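Local atomic coordinates of alginate lyase A1-II' (Sphingomonas sp. A1, PDB entry 2CWS), a protein that probably depolymerises alginate as a family-7 polysaccharide lyase, the chain here covering its alginate lyase domain, which has a concanavalin-like beta-sandwich fold. Residues G95-L100 and A216-Y221; M49-P54 and P66-R71; N151-I156 and D180-D185. All blocks are in the same frame, centred on the assembly; numbering follows the deposited sequence. Where two conformers were deposited one is given.

Contact 1. Residues G95-L100 and A216-Y221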
loop_
_atom_site.group_PDB
_atom_site.type_symbol
_atom_site.label_atom_id
_atom_site.label_comp_id
_atom_site.label_asym_id
_atom_site.label_seq_id
_atom_site.Cartn_x
_atom_site.Cartn_y
_atom_site.Cartn_z
ATOM N N GLY A 95 -8.024 -7.043 -6.152
ATOM C CA GLY A 95 -7.400 -7.994 -5.233
ATOM C C GLY A 95 -8.370 -8.521 -4.235
ATOM O O GLY A 95 -9.595 -8.279 -4.313
ATOM N N LYS A 96 -7.864 -9.247 -3.255
ATOM C CA LYS A 96 -8.666 -9.775 -2.172
ATOM C C LYS A 96 -7.750 -10.057 -0.978
ATOM O O LYS A 96 -6.553 -10.222 -1.141
ATOM C CB LYS A 96 -9.427 -11.080 -2.503
ATOM C CG LYS A 96 -8.509 -12.225 -2.962
ATOM C CD LYS A 96 -9.191 -13.578 -2.972
ATOM C CE LYS A 96 -10.209 -13.588 -4.076
ATOM N NZ LYS A 96 -11.054 -14.850 -3.994
ATOM N N THR A 97 -8.379 -10.091 0.195
ATOM C CA THR A 97 -7.654 -10.551 1.396
ATOM C C THR A 97 -8.148 -11.940 1.671
ATOM O O THR A 97 -9.352 -12.187 1.821
ATOM C CB THR A 97 -7.877 -9.556 2.535
ATOM O OG1 THR A 97 -7.194 -8.332 2.214
ATOM C CG2 THR A 97 -7.265 -10.081 3.834
ATOM N N VAL A 98 -7.195 -12.872 1.768
ATOM C CA VAL A 98 -7.486 -14.302 1.882
ATOM C C VAL A 98 -7.502 -14.757 3.331
ATOM O O VAL A 98 -8.317 -15.621 3.680
ATOM C CB VAL A 98 -6.414 -15.094 1.089
ATOM C CG1 VAL A 98 -6.520 -16.604 1.352
ATOM C CG2 VAL A 98 -6.502 -14.768 -0.415
ATOM N N GLN A 99 -6.577 -14.245 4.136
ATOM C CA GLN A 99 -6.400 -14.713 5.510
ATOM C C GLN A 99 -5.935 -13.507 6.336
ATOM O O GLN A 99 -5.104 -12.721 5.860
ATOM C CB GLN A 99 -5.331 -15.828 5.565
ATOM C CG GLN A 99 -5.073 -16.329 6.986
ATOM C CD GLN A 99 -3.991 -17.403 6.932
ATOM O OE1 GLN A 99 -4.196 -18.473 6.317
ATOM N NE2 GLN A 99 -2.856 -17.212 7.606
ATOM N N LEU A 100 -6.490 -13.402 7.531
ATOM C CA LEU A 100 -6.163 -12.323 8.454
ATOM C C LEU A 100 -5.389 -12.852 9.639
ATOM O O LEU A 100 -5.488 -14.042 9.986
ATOM C CB LEU A 100 -7.491 -11.700 8.944
ATOM C CG LEU A 100 -8.182 -10.809 7.923
ATOM C CD1 LEU A 100 -9.625 -10.540 8.358
ATOM C CD2 LEU A 100 -7.394 -9.525 7.683
ATOM N N ALA A 216 -1.054 -13.228 7.670
ATOM C CA ALA A 216 -2.056 -12.784 6.711
ATOM C C ALA A 216 -1.614 -13.092 5.282
ATOM O O ALA A 216 -0.416 -13.214 4.989
ATOM C CB ALA A 216 -2.292 -11.275 6.829
ATOM N N ILE A 217 -2.619 -13.210 4.423
ATOM C CA ILE A 217 -2.420 -13.374 2.982
ATOM C C ILE A 217 -3.296 -12.361 2.271
ATOM O O ILE A 217 -4.506 -12.333 2.507
ATOM C CB ILE A 217 -2.804 -14.777 2.503
ATOM C CG1 ILE A 217 -1.972 -15.877 3.188
ATOM C CG2 ILE A 217 -2.693 -14.869 0.984
ATOM C CD1 ILE A 217 -2.522 -17.294 2.966
ATOM N N ALA A 218 -2.685 -11.587 1.380
ATOM C CA ALA A 218 -3.439 -10.704 0.487
ATOM C C ALA A 218 -3.006 -11.005 -0.943
ATOM O O ALA A 218 -1.857 -11.412 -1.173
ATOM C CB ALA A 218 -3.187 -9.227 0.787
ATOM N N LYS A 219 -3.930 -10.812 -1.890
ATOM C CA LYS A 219 -3.704 -11.074 -3.283
ATOM C C LYS A 219 -4.017 -9.881 -4.153
ATOM O O LYS A 219 -4.954 -9.107 -3.837
ATOM C CB LYS A 219 -4.651 -12.219 -3.761
ATOM C CG LYS A 219 -4.168 -13.574 -3.312
ATOM C CD LYS A 219 -5.119 -14.696 -3.781
ATOM C CE LYS A 219 -4.442 -16.052 -3.616
ATOM N NZ LYS A 219 -5.315 -17.171 -4.131
ATOM N N LEU A 220 -3.277 -9.772 -5.250
ATOM C CA LEU A 220 -3.587 -8.815 -6.315
ATOM C C LEU A 220 -3.683 -9.589 -7.638
ATOM O O LEU A 220 -2.869 -10.441 -7.944
ATOM C CB LEU A 220 -2.518 -7.731 -6.425
ATOM C CG LEU A 220 -2.434 -6.787 -5.193
ATOM C CD1 LEU A 220 -1.276 -5.833 -5.333
ATOM C CD2 LEU A 220 -3.726 -6.022 -5.006
ATOM N N TYR A 221 -4.700 -9.174 -8.432
ATOM C CA TYR A 221 -4.887 -9.705 -9.784
ATOM C C TYR A 221 -4.528 -8.665 -10.840
ATOM O O TYR A 221 -4.219 -9.018 -11.963
ATOM C CB TYR A 221 -6.356 -10.134 -10.014
ATOM C CG TYR A 221 -6.743 -11.284 -9.099
ATOM C CD1 TYR A 221 -7.396 -11.025 -7.904
ATOM C CD2 TYR A 221 -6.420 -12.590 -9.413
ATOM C CE1 TYR A 221 -7.739 -12.038 -7.041
ATOM C CE2 TYR A 221 -6.768 -13.608 -8.538
ATOM C CZ TYR A 221 -7.416 -13.342 -7.374
ATOM O OH TYR A 221 -7.791 -14.338 -6.489
#

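Contact 2. Residues M49-P54 and P66-R71. With SO4 (sulfate ion), chain C; SO4 (sulfate ion), chain B.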
loop_
_atom_site.group_PDB
_atom_site.type_symbol
_atom_site.label_atom_id
_atom_site.label_comp_id
_atom_site.label_asym_id
_atom_site.label_seq_id
_atom_site.Cartn_x
_atom_site.Cartn_y
_atom_site.Cartn_z
ATOM N N MET A 49 -0.797 -12.403 -7.661
ATOM C CA MET A 49 0.417 -12.022 -6.912
ATOM C C MET A 49 0.009 -12.034 -5.430
ATOM O O MET A 49 -0.898 -11.289 -5.019
ATOM C CB MET A 49 0.894 -10.673 -7.382
ATOM C CG MET A 49 2.020 -10.054 -6.566
ATOM S SD MET A 49 2.827 -8.677 -7.374
ATOM C CE MET A 49 1.460 -7.561 -7.650
ATOM N N THR A 50 0.670 -12.889 -4.644
ATOM C CA THR A 50 0.218 -13.252 -3.312
ATOM C C THR A 50 1.294 -12.855 -2.314
ATOM O O THR A 50 2.466 -13.229 -2.471
ATOM C CB THR A 50 -0.067 -14.758 -3.291
ATOM O OG1 THR A 50 -0.991 -15.088 -4.300
ATOM C CG2 THR A 50 -0.727 -15.132 -1.928
ATOM N N PHE A 51 0.866 -12.141 -1.280
ATOM C CA PHE A 51 1.750 -11.584 -0.250
ATOM C C PHE A 51 1.430 -12.261 1.068
ATOM O O PHE A 51 0.263 -12.181 1.534
ATOM C CB PHE A 51 1.481 -10.084 -0.071
ATOM C CG PHE A 51 1.681 -9.255 -1.337
ATOM C CD1 PHE A 51 2.902 -8.614 -1.558
ATOM C CD2 PHE A 51 0.656 -9.105 -2.249
ATOM C CE1 PHE A 51 3.062 -7.805 -2.664
ATOM C CE2 PHE A 51 0.831 -8.309 -3.374
ATOM C CZ PHE A 51 2.032 -7.635 -3.577
ATOM N N TRP A 52 2.421 -12.915 1.681
ATOM C CA TRP A 52 2.233 -13.582 2.969
ATOM C C TRP A 52 3.189 -12.963 3.992
ATOM O O TRP A 52 4.372 -12.750 3.677
ATOM C CB TRP A 52 2.489 -15.127 2.831
ATOM C CG TRP A 52 2.434 -15.759 4.204
ATOM C CD1 TRP A 52 1.262 -16.064 4.879
ATOM C CD2 TRP A 52 3.494 -16.123 5.097
ATOM N NE1 TRP A 52 1.550 -16.594 6.102
ATOM C CE2 TRP A 52 2.943 -16.644 6.264
ATOM C CE3 TRP A 52 4.922 -16.068 4.964
ATOM C CZ2 TRP A 52 3.680 -17.104 7.353
ATOM C CZ3 TRP A 52 5.668 -16.528 6.045
ATOM C CH2 TRP A 52 5.052 -17.047 7.213
ATOM N N ALA A 53 2.675 -12.680 5.188
ATOM C CA ALA A 53 3.559 -12.137 6.234
ATOM C C ALA A 53 3.083 -12.620 7.595
ATOM O O ALA A 53 1.885 -12.523 7.900
ATOM C CB ALA A 53 3.579 -10.606 6.234
ATOM N N PRO A 54 3.981 -13.101 8.431
ATOM C CA PRO A 54 3.653 -13.518 9.795
ATOM C C PRO A 54 3.680 -12.343 10.753
ATOM O O PRO A 54 4.449 -11.387 10.600
ATOM C CB PRO A 54 4.791 -14.514 10.118
ATOM C CG PRO A 54 5.976 -13.919 9.398
ATOM C CD PRO A 54 5.440 -13.364 8.096
ATOM N N PRO A 66 4.798 -5.883 10.748
ATOM C CA PRO A 66 5.523 -6.478 9.607
ATOM C C PRO A 66 4.719 -6.359 8.301
ATOM O O PRO A 66 3.476 -6.171 8.309
ATOM C CB PRO A 66 5.629 -7.960 10.039
ATOM C CG PRO A 66 4.331 -8.173 10.818
ATOM C CD PRO A 66 4.094 -6.878 11.552
ATOM N N ARG A 67 5.424 -6.483 7.186
ATOM C CA ARG A 67 4.773 -6.343 5.877
ATOM C C ARG A 67 5.462 -7.222 4.839
ATOM O O ARG A 67 6.667 -7.471 4.887
ATOM C CB ARG A 67 4.794 -4.891 5.392
ATOM C CG ARG A 67 6.171 -4.436 4.880
ATOM C CD ARG A 67 6.205 -2.936 4.759
ATOM N NE ARG A 67 6.319 -2.230 6.048
ATOM C CZ ARG A 67 5.732 -1.115 6.410
ATOM N NH1 ARG A 67 4.771 -0.545 5.663
ATOM N NH2 ARG A 67 6.094 -0.575 7.580
ATOM N N SER A 68 4.646 -7.577 3.847
ATOM C CA SER A 68 5.143 -7.999 2.516
ATOM C C SER A 68 4.427 -7.025 1.573
ATOM O O SER A 68 3.222 -7.171 1.384
ATOM C CB SER A 68 4.780 -9.451 2.239
ATOM O OG SER A 68 5.239 -9.779 0.940
ATOM N N GLU A 69 5.141 -5.995 1.098
ATOM C CA GLU A 69 4.450 -4.837 0.545
ATOM C C GLU A 69 5.320 -4.231 -0.576
ATOM O O GLU A 69 6.530 -4.083 -0.387
ATOM C CB GLU A 69 4.127 -3.820 1.635
ATOM C CG GLU A 69 3.180 -2.688 1.225
ATOM C CD GLU A 69 2.940 -1.685 2.333
ATOM O OE1 GLU A 69 3.880 -1.376 3.102
ATOM O OE2 GLU A 69 1.791 -1.172 2.426
ATOM N N LEU A 70 4.669 -3.868 -1.692
ATOM C CA LEU A 70 5.349 -3.152 -2.746
ATOM C C LEU A 70 5.382 -1.664 -2.447
ATOM O O LEU A 70 4.446 -1.103 -1.874
ATOM C CB LEU A 70 4.608 -3.361 -4.096
ATOM C CG LEU A 70 4.546 -4.769 -4.594
ATOM C CD1 LEU A 70 3.649 -4.875 -5.812
ATOM C CD2 LEU A 70 5.968 -5.341 -4.924
ATOM N N ARG A 71 6.463 -1.027 -2.865
ATOM C CA ARG A 71 6.754 0.397 -2.662
ATOM C C ARG A 71 7.069 0.984 -4.020
ATOM O O ARG A 71 8.012 0.521 -4.711
ATOM C CB ARG A 71 7.964 0.453 -1.680
ATOM C CG ARG A 71 8.393 1.833 -1.168
ATOM C CD ARG A 71 9.010 2.803 -2.204
ATOM N NE ARG A 71 9.762 3.812 -1.468
ATOM C CZ ARG A 71 10.041 5.021 -1.924
ATOM N NH1 ARG A 71 9.661 5.409 -3.146
ATOM N NH2 ARG A 71 10.711 5.865 -1.115
HETATM S S SO4 C . 12.231 3.778 1.449
HETATM O O1 SO4 C . 11.011 2.927 0.929
HETATM O O2 SO4 C . 13.371 3.423 0.681
HETATM O O3 SO4 C . 11.960 5.135 1.399
HETATM O O4 SO4 C . 12.270 3.312 2.845
HETATM S S SO4 B . 4.349 2.818 7.781
HETATM O O1 SO4 B . 4.068 2.263 6.330
HETATM O O2 SO4 B . 4.715 4.218 7.766
HETATM O O3 SO4 B . 3.189 2.697 8.582
HETATM O O4 SO4 B . 5.452 2.067 8.371
#

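Contact 3. Residues N151-I156 and D180-D185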
loop_
_atom_site.group_PDB
_atom_site.type_symbol
_atom_site.label_atom_id
_atom_site.label_comp_id
_atom_site.label_asym_id
_atom_site.label_seq_id
_atom_site.Cartn_x
_atom_site.Cartn_y
_atom_site.Cartn_z
ATOM N N ASN A 151 -13.196 6.599 5.955
ATOM C CA ASN A 151 -14.113 6.467 4.807
ATOM C C ASN A 151 -14.475 4.991 4.704
ATOM O O ASN A 151 -13.644 4.169 4.240
ATOM C CB ASN A 151 -13.467 6.953 3.505
ATOM C CG ASN A 151 -13.141 8.447 3.576
ATOM O OD1 ASN A 151 -14.031 9.300 3.348
ATOM N ND2 ASN A 151 -11.902 8.799 3.937
ATOM N N TYR A 152 -15.665 4.655 5.149
ATOM C CA TYR A 152 -16.039 3.247 5.330
ATOM C C TYR A 152 -16.813 2.697 4.125
ATOM O O TYR A 152 -17.771 3.362 3.656
ATOM C CB TYR A 152 -16.940 3.078 6.570
ATOM C CG TYR A 152 -16.181 3.472 7.843
ATOM C CD1 TYR A 152 -16.500 4.594 8.573
ATOM C CD2 TYR A 152 -15.111 2.673 8.273
ATOM C CE1 TYR A 152 -15.749 4.896 9.770
ATOM C CE2 TYR A 152 -14.362 2.943 9.420
ATOM C CZ TYR A 152 -14.706 4.060 10.135
ATOM O OH TYR A 152 -13.991 4.423 11.277
ATOM N N PHE A 153 -16.389 1.516 3.696
ATOM C CA PHE A 153 -17.038 0.779 2.616
ATOM C C PHE A 153 -17.574 -0.499 3.243
ATOM O O PHE A 153 -16.808 -1.409 3.604
ATOM C CB PHE A 153 -16.027 0.482 1.486
ATOM C CG PHE A 153 -15.495 1.756 0.869
ATOM C CD1 PHE A 153 -14.352 2.381 1.426
ATOM C CD2 PHE A 153 -16.138 2.327 -0.199
ATOM C CE1 PHE A 153 -13.918 3.585 0.843
ATOM C CE2 PHE A 153 -15.673 3.490 -0.795
ATOM C CZ PHE A 153 -14.568 4.103 -0.273
ATOM N N THR A 154 -18.885 -0.557 3.340
ATOM C CA THR A 154 -19.595 -1.644 3.980
ATOM C C THR A 154 -19.792 -2.828 3.043
ATOM O O THR A 154 -20.254 -2.668 1.901
ATOM C CB THR A 154 -20.967 -1.128 4.440
ATOM O OG1 THR A 154 -20.738 -0.078 5.371
ATOM C CG2 THR A 154 -21.774 -2.217 5.095
ATOM N N GLY A 155 -19.464 -4.048 3.545
ATOM C CA GLY A 155 -19.825 -5.320 2.901
ATOM C C GLY A 155 -18.628 -6.044 2.295
ATOM O O GLY A 155 -18.792 -7.164 1.788
ATOM N N ILE A 156 -17.440 -5.473 2.361
ATOM C CA ILE A 156 -16.180 -5.998 1.776
ATOM C C ILE A 156 -15.733 -7.173 2.664
ATOM O O ILE A 156 -15.182 -6.875 3.737
ATOM C CB ILE A 156 -15.066 -4.930 1.666
ATOM C CG1 ILE A 156 -15.530 -3.530 1.117
ATOM C CG2 ILE A 156 -13.888 -5.446 0.898
ATOM C CD1 ILE A 156 -16.184 -3.818 -0.216
ATOM N N ASP A 180 -17.285 3.182 -5.867
ATOM C CA ASP A 180 -17.818 4.138 -4.870
ATOM C C ASP A 180 -16.644 5.016 -4.435
ATOM O O ASP A 180 -15.718 4.499 -3.814
ATOM C CB ASP A 180 -18.401 3.323 -3.722
ATOM C CG ASP A 180 -18.920 4.119 -2.564
ATOM O OD1 ASP A 180 -18.712 5.375 -2.533
ATOM O OD2 ASP A 180 -19.538 3.504 -1.652
ATOM N N THR A 181 -16.676 6.310 -4.802
ATOM C CA THR A 181 -15.584 7.200 -4.526
ATOM C C THR A 181 -15.953 8.195 -3.427
ATOM O O THR A 181 -17.049 8.779 -3.410
ATOM C CB THR A 181 -15.193 7.966 -5.794
ATOM O OG1 THR A 181 -14.770 7.046 -6.778
ATOM C CG2 THR A 181 -14.094 8.985 -5.543
ATOM N N ARG A 182 -15.006 8.405 -2.522
ATOM C CA ARG A 182 -15.096 9.445 -1.497
ATOM C C ARG A 182 -13.900 10.390 -1.667
ATOM O O ARG A 182 -12.881 9.978 -2.245
ATOM C CB ARG A 182 -15.001 8.818 -0.077
ATOM C CG ARG A 182 -15.804 7.543 0.070
ATOM C CD ARG A 182 -17.333 7.724 0.045
ATOM N NE ARG A 182 -18.005 6.387 0.040
ATOM C CZ ARG A 182 -18.092 5.598 1.115
ATOM N NH1 ARG A 182 -18.653 4.398 0.987
ATOM N NH2 ARG A 182 -17.630 5.971 2.315
ATOM N N SER A 183 -13.952 11.600 -1.131
ATOM C CA SER A 183 -12.794 12.492 -1.287
ATOM C C SER A 183 -12.496 13.207 0.014
ATOM O O SER A 183 -13.380 13.462 0.847
ATOM C CB SER A 183 -13.028 13.522 -2.415
ATOM O OG SER A 183 -14.024 14.498 -2.024
ATOM N N VAL A 184 -11.225 13.555 0.145
ATOM C CA VAL A 184 -10.695 14.356 1.261
ATOM C C VAL A 184 -9.696 15.361 0.707
ATOM O O VAL A 184 -8.734 14.972 0.043
ATOM C CB VAL A 184 -10.011 13.457 2.297
ATOM C CG1 VAL A 184 -9.406 14.300 3.438
ATOM C CG2 VAL A 184 -10.974 12.408 2.861
ATOM N N ASP A 185 -9.905 16.649 0.987
ATOM C CA ASP A 185 -8.999 17.689 0.503
ATOM C C ASP A 185 -7.889 17.849 1.550
ATOM O O ASP A 185 -7.992 18.597 2.477
ATOM C CB ASP A 185 -9.785 18.957 0.220
ATOM C CG ASP A 185 -8.894 20.079 -0.273
ATOM O OD1 ASP A 185 -7.681 19.882 -0.384
ATOM O OD2 ASP A 185 -9.498 21.154 -0.568
HETATM O O HOH W 1 -16.691 8.488 3.453
HETATM O O HOH W 2 -14.719 11.959 2.815
HETATM O O HOH W 3 -20.335 1.653 2.106
#

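Contact 1. Residues G95-L100 and A216-Y221
V98 and Q99 both face I217 in a classic beta bulge between antiparallel neighbours, strands 88-99 and 215-228 of one sheet of the beta-sandwich. I217 O accepts from both bulge amides, V98 N at 2.8 Å and Q99 N at 3.3 Å, and the second comes in the carbonyl plane on a lone pair. The face carrying K96, Q99, I217 and K219 holds most of the side-chain contact. K96 and K219 lie side by side and point the same way, a contact of their aliphatic parts. Their ammonium groups find separate acceptors: G159 O for K96, D44 and D46 for K219. With CG set between the backbone N and carbonyl carbon (chi1 57°), K96 brings that carbon to the edge of the Y221 ring, whose hydroxyl is hydrogen-bonded to D46. Facing L220, glycine suits position G95, since a CB would run into K219 O and L220 CD2. T97 and A218 share that other face as a non-hydrogen-bonded pair, CA to CA 4.3 Å; small residues suit it because it turns inward, where T97 and A216 meet I106 and A218 meets N204. The branched V98 suits the bulge: its CB rests on CG2 of I217 (3.7 Å), while its CG2 meets CD of K219 at 3.6 Å, where the two side chains cross obliquely.

Contact 2. Residues M49-P54 and P66-R71
This contact is part of the interior between the two sheets of the beta-sandwich, with F51 of strand 49-54 in one sheet packing against S68 and L70 of strand 67-72 in the other. The strand segments run at 148° to each other, and side chains pack on side chains and on backbone carbonyls, without a hydrogen bond between the segments. F51 CG lies anti to the carbonyl carbon (chi1 -59°), which starts the ring toward S68 and L70. Its CD1 is 3.3 Å from S68 O, while S68 OG and L70 CD1 lie in the plane of the ring at its edge. L70 crosses the phenyl group at about a right angle, its CG 3.9 Å from F51 CE1. M49 and L70 meet tip to tip, CE to CD1 at 3.9 Å; flexible methionine and branched leucine fill the space beside the flat ring. S68 is small enough to put CB near W52 O, and its buried hydroxyl is satisfied by Y40 O. A53 is likewise small, its methyl group lying against the R67-S68 peptide.

R67 and E69 point the other way, into a site with a sulfate ion probably taken from the crystallisation liquor. R67 NH1 makes a salt bridge to E69 OE1 (2.8 Å), which K201 also engages, and H112 and Y205 share the sulfate; such an anion site is consistent with binding a polyuronate. An alanine in place of R67 would probably leave E69 without one of its cationic mates and the sulfate more weakly held. The guanidinium grips that ion with two nitrogens, NH1 to O1 at 3.0 Å and NH2 to O4 at 2.8 Å.

Contact 3. Residues N151-I156 and D180-D185
The guanidinium of R182 lies with one face on the ring of F153, a stacked cation-pi pair whose planes are 30° apart. Its CZ stands 4.1 Å from the ring centroid, and F153 CE2 is under the rim of the guanidinium. The in-plane edges of the same group are taken by D180, Y152 O and waters. Around the phenyl ring, D180 O sits near the plane at the edge, 3.2 Å from F153 CE2.

R182 grips D180 side-on, NE to OD1 and NH1 to OD2, each at 2.9 Å, with both oxygens met from above the carboxylate plane. End-on, NH1 and NH2 converge on Y152 O from the same face of that carbonyl, NH2 at 2.9 Å. Arginine suits this place because one flat cation can stack and also donate around its rim. With CG anti to the carbonyl carbon (chi1 -42°), that carbon rests against F153 CZ at 3.7 Å; the bend at chi2 then redirects the chain at CD.

N151 slides past R182 in the opposite direction, its OD1 3.6 Å from R182 CB. That oxygen accepts a hydrogen bond from each of two waters, one bound to R182 NH2 and the other to S183 O, while ND2 is held by M136 O.

The contact thus ties 148-154, at one margin of its sheet, to an edge strand of the other, 180-185, closing a side of the sandwich. Five direct bonds and stacks fix the guanidinium's rotation, which would probably stabilise D180 as its anion, the pair largely neutralising its own charge at this partly exposed edge.

How the contacts relate
Contacts 1 and 2 adjoin: 49-54 and 216-221 are neighbouring strands, joined by backbone bonds such as A218 O to F51 N, so one sheet serves both. Contact 1 is pairing within that sheet, contact 2 crosses to the opposing sheet in the buried interior, and contact 3 joins the two sheets again at their margin. Contacts 1 and 3 are both partly buried, contact 3 lying farthest from the chain's centre, about 16 Å centre to centre. Chemistry follows place: backbone bonds dominate contact 1, apolar packing contact 2, and a charged, partly hydrated network contact 3. Arginines differ likewise: R67 turns away from the strand facing it, whereas R182 spans the gap itself.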